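Local coordinates for putative uncharacterized protein (Mycobacterium avium, PDB 2Z6V), which probably transfers a sulfuryl group to an acceptor, as a sulfotransferase whose physiological substrate is not established, at residues M192-Q197 and R232-L237; L179-D184 and P188-F193. One frame throughout, in Å; residues are numbered along the deposited sequence.

Interaction 1 (M192-Q197 and R232-L237). With PLM (palmitic acid), chain C.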
loop_
_atom_site.group_PDB
_atom_site.type_symbol
_atom_site.label_atom_id
_atom_site.label_comp_id
_atom_site.label_asym_id
_atom_site.label_seq_id
_atom_site.Cartn_x
_atom_site.Cartn_y
_atom_site.Cartn_z
ATOM N N MET A 192 -0.100 -1.936 2.691
ATOM C CA MET A 192 -0.148 -3.075 1.788
ATOM C C MET A 192 0.922 -4.086 2.166
ATOM O O MET A 192 0.699 -5.294 2.094
ATOM C CB MET A 192 0.070 -2.608 0.347
ATOM C CG MET A 192 0.003 -3.709 -0.698
ATOM S SD MET A 192 -1.550 -4.624 -0.659
ATOM C CE MET A 192 -2.627 -3.558 -1.516
ATOM N N PHE A 193 2.074 -3.590 2.601
ATOM C CA PHE A 193 3.171 -4.472 2.973
ATOM C C PHE A 193 3.076 -5.088 4.354
ATOM O O PHE A 193 4.016 -5.729 4.816
ATOM C CB PHE A 193 4.492 -3.746 2.757
ATOM C CG PHE A 193 4.625 -3.217 1.369
ATOM C CD1 PHE A 193 4.659 -4.094 0.291
ATOM C CD2 PHE A 193 4.568 -1.846 1.123
ATOM C CE1 PHE A 193 4.620 -3.618 -1.016
ATOM C CE2 PHE A 193 4.528 -1.357 -0.175
ATOM C CZ PHE A 193 4.551 -2.245 -1.251
ATOM N N ILE A 194 1.942 -4.865 5.015
ATOM C CA ILE A 194 1.654 -5.495 6.296
ATOM C C ILE A 194 0.594 -6.511 5.880
ATOM O O ILE A 194 0.684 -7.695 6.196
ATOM C CB ILE A 194 1.037 -4.528 7.328
ATOM C CG1 ILE A 194 2.142 -3.766 8.061
ATOM C CG2 ILE A 194 0.204 -5.310 8.344
ATOM C CD1 ILE A 194 1.602 -2.741 9.011
ATOM N N HIS A 195 -0.383 -6.022 5.120
ATOM C CA HIS A 195 -1.487 -6.827 4.616
ATOM C C HIS A 195 -1.084 -8.044 3.770
ATOM O O HIS A 195 -1.645 -9.118 3.925
ATOM C CB HIS A 195 -2.449 -5.946 3.796
ATOM C CG HIS A 195 -3.277 -5.009 4.623
ATOM N ND1 HIS A 195 -4.471 -4.483 4.174
ATOM C CD2 HIS A 195 -3.076 -4.484 5.853
ATOM C CE1 HIS A 195 -4.969 -3.675 5.092
ATOM N NE2 HIS A 195 -4.141 -3.656 6.120
ATOM N N ASN A 196 -0.129 -7.880 2.865
ATOM C CA ASN A 196 0.281 -8.997 2.029
ATOM C C ASN A 196 0.818 -10.147 2.878
ATOM O O ASN A 196 0.922 -11.282 2.401
ATOM C CB ASN A 196 1.314 -8.544 0.990
ATOM C CG ASN A 196 2.657 -8.218 1.601
ATOM O OD1 ASN A 196 2.784 -8.083 2.822
ATOM N ND2 ASN A 196 3.673 -8.077 0.755
ATOM N N GLN A 197 1.130 -9.865 4.142
ATOM C CA GLN A 197 1.626 -10.896 5.056
ATOM C C GLN A 197 0.479 -11.803 5.514
ATOM O O GLN A 197 0.694 -12.797 6.220
ATOM C CB GLN A 197 2.296 -10.264 6.275
ATOM C CG GLN A 197 3.635 -9.599 5.986
ATOM C CD GLN A 197 4.154 -8.802 7.167
ATOM O OE1 GLN A 197 4.165 -9.282 8.303
ATOM N NE2 GLN A 197 4.593 -7.576 6.903
ATOM N N ARG A 232 -2.294 -5.240 15.488
ATOM C CA ARG A 232 -1.287 -5.907 16.315
ATOM C C ARG A 232 0.114 -5.484 15.858
ATOM O O ARG A 232 1.000 -5.220 16.674
ATOM C CB ARG A 232 -1.424 -7.431 16.203
ATOM C CG ARG A 232 -2.612 -8.023 16.951
ATOM C CD ARG A 232 -2.594 -9.539 16.874
ATOM N NE ARG A 232 -3.620 -10.040 15.965
ATOM C CZ ARG A 232 -3.378 -10.832 14.932
ATOM N NH1 ARG A 232 -2.142 -11.217 14.670
ATOM N NH2 ARG A 232 -4.374 -11.237 14.163
ATOM N N TYR A 233 0.294 -5.426 14.540
ATOM C CA TYR A 233 1.554 -5.026 13.947
ATOM C C TYR A 233 1.894 -3.627 14.454
ATOM O O TYR A 233 2.997 -3.388 14.949
ATOM C CB TYR A 233 1.417 -4.985 12.430
ATOM C CG TYR A 233 2.691 -5.216 11.660
ATOM C CD1 TYR A 233 2.986 -6.483 11.144
ATOM C CD2 TYR A 233 3.569 -4.170 11.386
ATOM C CE1 TYR A 233 4.126 -6.703 10.361
ATOM C CE2 TYR A 233 4.716 -4.372 10.603
ATOM C CZ TYR A 233 4.986 -5.643 10.090
ATOM O OH TYR A 233 6.094 -5.863 9.303
ATOM N N LEU A 234 0.947 -2.703 14.326
ATOM C CA LEU A 234 1.177 -1.337 14.774
ATOM C C LEU A 234 1.431 -1.266 16.278
ATOM O O LEU A 234 2.223 -0.444 16.739
ATOM C CB LEU A 234 -0.006 -0.447 14.385
ATOM C CG LEU A 234 -0.210 -0.340 12.870
ATOM C CD1 LEU A 234 -1.424 0.513 12.581
ATOM C CD2 LEU A 234 1.026 0.270 12.227
ATOM N N GLN A 235 0.784 -2.135 17.049
ATOM C CA GLN A 235 1.000 -2.126 18.494
ATOM C C GLN A 235 2.425 -2.568 18.839
ATOM O O GLN A 235 2.982 -2.151 19.855
ATOM C CB GLN A 235 -0.031 -3.018 19.195
ATOM C CG GLN A 235 -1.434 -2.434 19.175
ATOM C CD GLN A 235 -2.473 -3.415 19.642
ATOM O OE1 GLN A 235 -2.618 -4.495 19.071
ATOM N NE2 GLN A 235 -3.209 -3.049 20.686
ATOM N N VAL A 236 3.012 -3.405 17.989
ATOM C CA VAL A 236 4.378 -3.860 18.210
ATOM C C VAL A 236 5.361 -2.726 17.892
ATOM O O VAL A 236 6.357 -2.533 18.595
ATOM C CB VAL A 236 4.726 -5.081 17.325
ATOM C CG1 VAL A 236 6.217 -5.400 17.444
ATOM C CG2 VAL A 236 3.881 -6.280 17.736
ATOM N N LEU A 237 5.084 -1.977 16.832
ATOM C CA LEU A 237 5.962 -0.878 16.465
ATOM C C LEU A 237 5.842 0.275 17.470
ATOM O O LEU A 237 6.833 0.956 17.752
ATOM C CB LEU A 237 5.645 -0.402 15.045
ATOM C CG LEU A 237 5.881 -1.418 13.913
ATOM C CD1 LEU A 237 5.395 -0.831 12.580
ATOM C CD2 LEU A 237 7.368 -1.776 13.819
HETATM C C1 PLM C . -2.903 -5.231 -8.536
HETATM O O1 PLM C . -3.802 -5.779 -9.211
HETATM O O2 PLM C . -2.042 -5.818 -7.847
HETATM C C2 PLM C . -2.842 -3.701 -8.550
HETATM C C3 PLM C . -4.216 -3.088 -8.274
HETATM C C4 PLM C . -4.163 -1.564 -8.150
HETATM C C5 PLM C . -3.263 -1.122 -6.993
HETATM C C6 PLM C . -1.783 -1.141 -7.382
HETATM C C7 PLM C . -0.906 -1.007 -6.137
HETATM C C8 PLM C . -0.916 -2.305 -5.327
HETATM C C9 PLM C . -0.960 -1.992 -3.831
HETATM C CA PLM C . 0.138 -1.004 -3.433
HETATM C CB PLM C . -0.187 -0.315 -2.105
HETATM C CC PLM C . -1.556 0.362 -2.192
HETATM C CD PLM C . -2.682 -0.655 -1.999
HETATM C CE PLM C . -4.013 -0.167 -2.576
HETATM C CF PLM C . -3.909 -0.031 -4.096
HETATM C CG PLM C . -5.256 0.315 -4.730
#
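I194 lies against one face of the Y233 ring, the apolar half of a contact that joins the short helix 192-195 to helix 224-238. A CH-pi contact carries it: CG1 of I194 stands 3.7 Å from the centroid of the Y233 ring, only 14° off the ring normal, while CD1 of I194 touches CD2 of Y233 at 3.4 Å. The same methyl reaches CD2 of L234 more loosely, at 4.4 Å, one residue further along helix 224-238. That helix comes just before strand 244-248 of the parallel five-stranded sheet of the sulfotransferase fold, and L234 also touches W245 and L247 of this strand. Polar contacts take the rim of the ring. The amide of Q197, its plane turned 65° from that of Y233, brings OE1 near the ring plane, 3.3 Å from CE1 of Y233. NE2 of Q197 gives a firmer hydrogen bond to F193 O at 2.8 Å, on a lone pair in the carbonyl plane, and a weak one to Y233 OH at 3.3 Å. With OE1 also hydrogen-bonded to Y229 OH, both ends of the buried amide are engaged, which fixes its rotation. The Y233 hydroxyl has its stronger hydrogen bond with the carbonyl oxygen of Q139.

Interaction 2 (L179-D184 and P188-F193). With PLM (palmitic acid), chain C.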
loop_
_atom_site.group_PDB
_atom_site.type_symbol
_atom_site.label_atom_id
_atom_site.label_comp_id
_atom_site.label_asym_id
_atom_site.label_seq_id
_atom_site.Cartn_x
_atom_site.Cartn_y
_atom_site.Cartn_z
ATOM N N LEU A 179 11.241 1.756 -8.605
ATOM C CA LEU A 179 10.705 1.374 -7.303
ATOM C C LEU A 179 11.742 1.266 -6.184
ATOM O O LEU A 179 11.700 0.328 -5.386
ATOM C CB LEU A 179 9.929 0.052 -7.396
ATOM C CG LEU A 179 8.431 0.146 -7.708
ATOM C CD1 LEU A 179 7.818 -1.246 -7.695
ATOM C CD2 LEU A 179 7.745 1.044 -6.682
ATOM N N PRO A 180 12.699 2.210 -6.116
ATOM C CA PRO A 180 13.682 2.107 -5.032
ATOM C C PRO A 180 13.015 2.460 -3.698
ATOM O O PRO A 180 13.553 3.249 -2.918
ATOM C CB PRO A 180 14.747 3.131 -5.433
ATOM C CG PRO A 180 14.667 3.133 -6.927
ATOM C CD PRO A 180 13.172 3.144 -7.154
ATOM N N HIS A 181 11.841 1.873 -3.458
ATOM C CA HIS A 181 11.059 2.101 -2.240
ATOM C C HIS A 181 11.898 2.488 -1.033
ATOM O O HIS A 181 12.671 1.676 -0.529
ATOM C CB HIS A 181 10.231 0.854 -1.899
ATOM C CG HIS A 181 8.802 0.940 -2.336
ATOM N ND1 HIS A 181 7.910 1.841 -1.794
ATOM C CD2 HIS A 181 8.111 0.249 -3.275
ATOM C CE1 HIS A 181 6.735 1.703 -2.379
ATOM N NE2 HIS A 181 6.830 0.743 -3.283
ATOM N N TRP A 182 11.733 3.731 -0.578
ATOM C CA TRP A 182 12.462 4.247 0.577
ATOM C C TRP A 182 12.621 5.766 0.572
ATOM O O TRP A 182 12.286 6.443 1.548
ATOM C CB TRP A 182 13.855 3.625 0.650
ATOM C CG TRP A 182 14.185 3.006 1.968
ATOM C CD1 TRP A 182 15.357 2.402 2.311
ATOM C CD2 TRP A 182 13.344 2.928 3.120
ATOM N NE1 TRP A 182 15.301 1.953 3.604
ATOM C CE2 TRP A 182 14.074 2.263 4.125
ATOM C CE3 TRP A 182 12.044 3.352 3.403
ATOM C CZ2 TRP A 182 13.551 2.015 5.388
ATOM C CZ3 TRP A 182 11.525 3.102 4.664
ATOM C CH2 TRP A 182 12.278 2.438 5.639
ATOM N N GLU A 183 13.140 6.294 -0.535
ATOM C CA GLU A 183 13.390 7.728 -0.663
ATOM C C GLU A 183 14.529 8.005 0.317
ATOM O O GLU A 183 15.524 7.274 0.342
ATOM C CB GLU A 183 12.141 8.534 -0.268
ATOM C CG GLU A 183 11.564 9.447 -1.363
ATOM C CD GLU A 183 12.299 10.773 -1.498
ATOM O OE1 GLU A 183 12.447 11.480 -0.479
ATOM O OE2 GLU A 183 12.716 11.115 -2.626
ATOM N N ASP A 184 14.384 9.045 1.128
ATOM C CA ASP A 184 15.406 9.370 2.109
ATOM C C ASP A 184 15.592 8.166 3.022
ATOM O O ASP A 184 14.949 7.128 2.839
ATOM C CB ASP A 184 14.992 10.599 2.928
ATOM C CG ASP A 184 15.522 11.902 2.343
ATOM O OD1 ASP A 184 15.268 12.180 1.148
ATOM O OD2 ASP A 184 16.194 12.651 3.089
ATOM N N PRO A 188 7.952 6.613 4.603
ATOM C CA PRO A 188 6.622 6.011 4.710
ATOM C C PRO A 188 6.321 5.033 3.575
ATOM O O PRO A 188 6.758 5.233 2.445
ATOM C CB PRO A 188 5.701 7.225 4.677
ATOM C CG PRO A 188 6.532 8.295 5.332
ATOM C CD PRO A 188 7.872 8.082 4.671
ATOM N N THR A 189 5.579 3.975 3.884
ATOM C CA THR A 189 5.188 2.984 2.884
ATOM C C THR A 189 3.709 2.670 3.120
ATOM O O THR A 189 3.119 3.167 4.080
ATOM C CB THR A 189 6.025 1.683 3.008
ATOM O OG1 THR A 189 5.858 0.892 1.820
ATOM C CG2 THR A 189 5.578 0.864 4.223
ATOM N N GLU A 190 3.110 1.864 2.247
ATOM C CA GLU A 190 1.700 1.498 2.390
ATOM C C GLU A 190 1.459 0.333 3.340
ATOM O O GLU A 190 2.338 -0.502 3.552
ATOM C CB GLU A 190 1.084 1.144 1.039
ATOM C CG GLU A 190 0.728 2.333 0.218
ATOM C CD GLU A 190 1.757 2.641 -0.833
ATOM O OE1 GLU A 190 2.977 2.547 -0.538
ATOM O OE2 GLU A 190 1.331 2.991 -1.959
ATOM N N ASP A 191 0.254 0.281 3.897
ATOM C CA ASP A 191 -0.104 -0.787 4.809
ATOM C C ASP A 191 -0.184 -2.075 4.010
ATOM O O ASP A 191 -0.307 -3.167 4.572
ATOM C CB ASP A 191 -1.447 -0.505 5.483
ATOM C CG ASP A 191 -1.430 0.767 6.312
ATOM O OD1 ASP A 191 -0.368 1.076 6.900
ATOM O OD2 ASP A 191 -2.475 1.452 6.387
ATOM N N MET A 192 -0.100 -1.936 2.691
ATOM C CA MET A 192 -0.148 -3.075 1.788
ATOM C C MET A 192 0.922 -4.086 2.166
ATOM O O MET A 192 0.699 -5.294 2.094
ATOM C CB MET A 192 0.070 -2.608 0.347
ATOM C CG MET A 192 0.003 -3.709 -0.698
ATOM S SD MET A 192 -1.550 -4.624 -0.659
ATOM C CE MET A 192 -2.627 -3.558 -1.516
ATOM N N PHE A 193 2.074 -3.590 2.601
ATOM C CA PHE A 193 3.171 -4.472 2.973
ATOM C C PHE A 193 3.076 -5.088 4.354
ATOM O O PHE A 193 4.016 -5.729 4.816
ATOM C CB PHE A 193 4.492 -3.746 2.757
ATOM C CG PHE A 193 4.625 -3.217 1.369
ATOM C CD1 PHE A 193 4.659 -4.094 0.291
ATOM C CD2 PHE A 193 4.568 -1.846 1.123
ATOM C CE1 PHE A 193 4.620 -3.618 -1.016
ATOM C CE2 PHE A 193 4.528 -1.357 -0.175
ATOM C CZ PHE A 193 4.551 -2.245 -1.251
HETATM C C1 PLM C . -2.903 -5.231 -8.536
HETATM O O1 PLM C . -3.802 -5.779 -9.211
HETATM O O2 PLM C . -2.042 -5.818 -7.847
HETATM C C2 PLM C . -2.842 -3.701 -8.550
HETATM C C3 PLM C . -4.216 -3.088 -8.274
HETATM C C4 PLM C . -4.163 -1.564 -8.150
HETATM C C5 PLM C . -3.263 -1.122 -6.993
HETATM C C6 PLM C . -1.783 -1.141 -7.382
HETATM C C7 PLM C . -0.906 -1.007 -6.137
HETATM C C8 PLM C . -0.916 -2.305 -5.327
HETATM C C9 PLM C . -0.960 -1.992 -3.831
HETATM C CA PLM C . 0.138 -1.004 -3.433
HETATM C CB PLM C . -0.187 -0.315 -2.105
HETATM C CC PLM C . -1.556 0.362 -2.192
HETATM C CD PLM C . -2.682 -0.655 -1.999
HETATM C CE PLM C . -4.013 -0.167 -2.576
HETATM C CF PLM C . -3.909 -0.031 -4.096
HETATM C CG PLM C . -5.256 0.315 -4.730
#
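H181 meets F193 in a T-shaped pair, the edge of F193 directed at the face of the imidazole. The ring centroids of H181 and F193 are 5.6 Å apart and their planes stand at 72°, with NE2 of H181 4.3 Å from CZ of F193. With CG anti to the carbonyl carbon (chi1 -54°), the F193 ring presents its edge to H181. Two polar side chains approach H181 loosely: T189 OG1 comes within 4.3 Å of H181 ND1, and E190 OE1 lies 5.1 Å from H181 NE2, too far for a bond. E190 also meets palmitic acid, its CG 3.6 Å from atom CB of the ligand's alkyl chain; a bound sulfate, probably from the crystallisation liquor, is about 5 Å from the E190 side chain. In the next shell, H137 meets the H181 ring at a shallow angle between planes, and Q165 NE2 hydrogen-bonds the carbonyl oxygen of H181. D191 OD2 is hydrogen-bonded to H252 NE2. W182 packs on helix 156-166 and P188 on Y124 of helix 120-126, while the backbone of D191 pairs with K248 at the end of strand 244-248.

How the interactions relate
From the N terminus, the chain leaves helix 156-166 and enters the loop 179-184, where interaction 2 closes a short loop, with three residues between its segments. The chain then continues into helix 192-195; M192 and F193 belong to segments of both contacts. Interaction 1 starts there and closes a much longer excursion, 34 residues holding helix 212-219 and the start of helix 224-238. The two closures therefore follow one another, overlapping at M192 and F193, rather than nesting. Helix 192-195 is the common element, with the loop that follows helix 156-166 on one contact and helix 224-238 on the other. Their centres lie 14 Å apart, and palmitic acid lies beside M192, shared by both, and beside E190 of interaction 2.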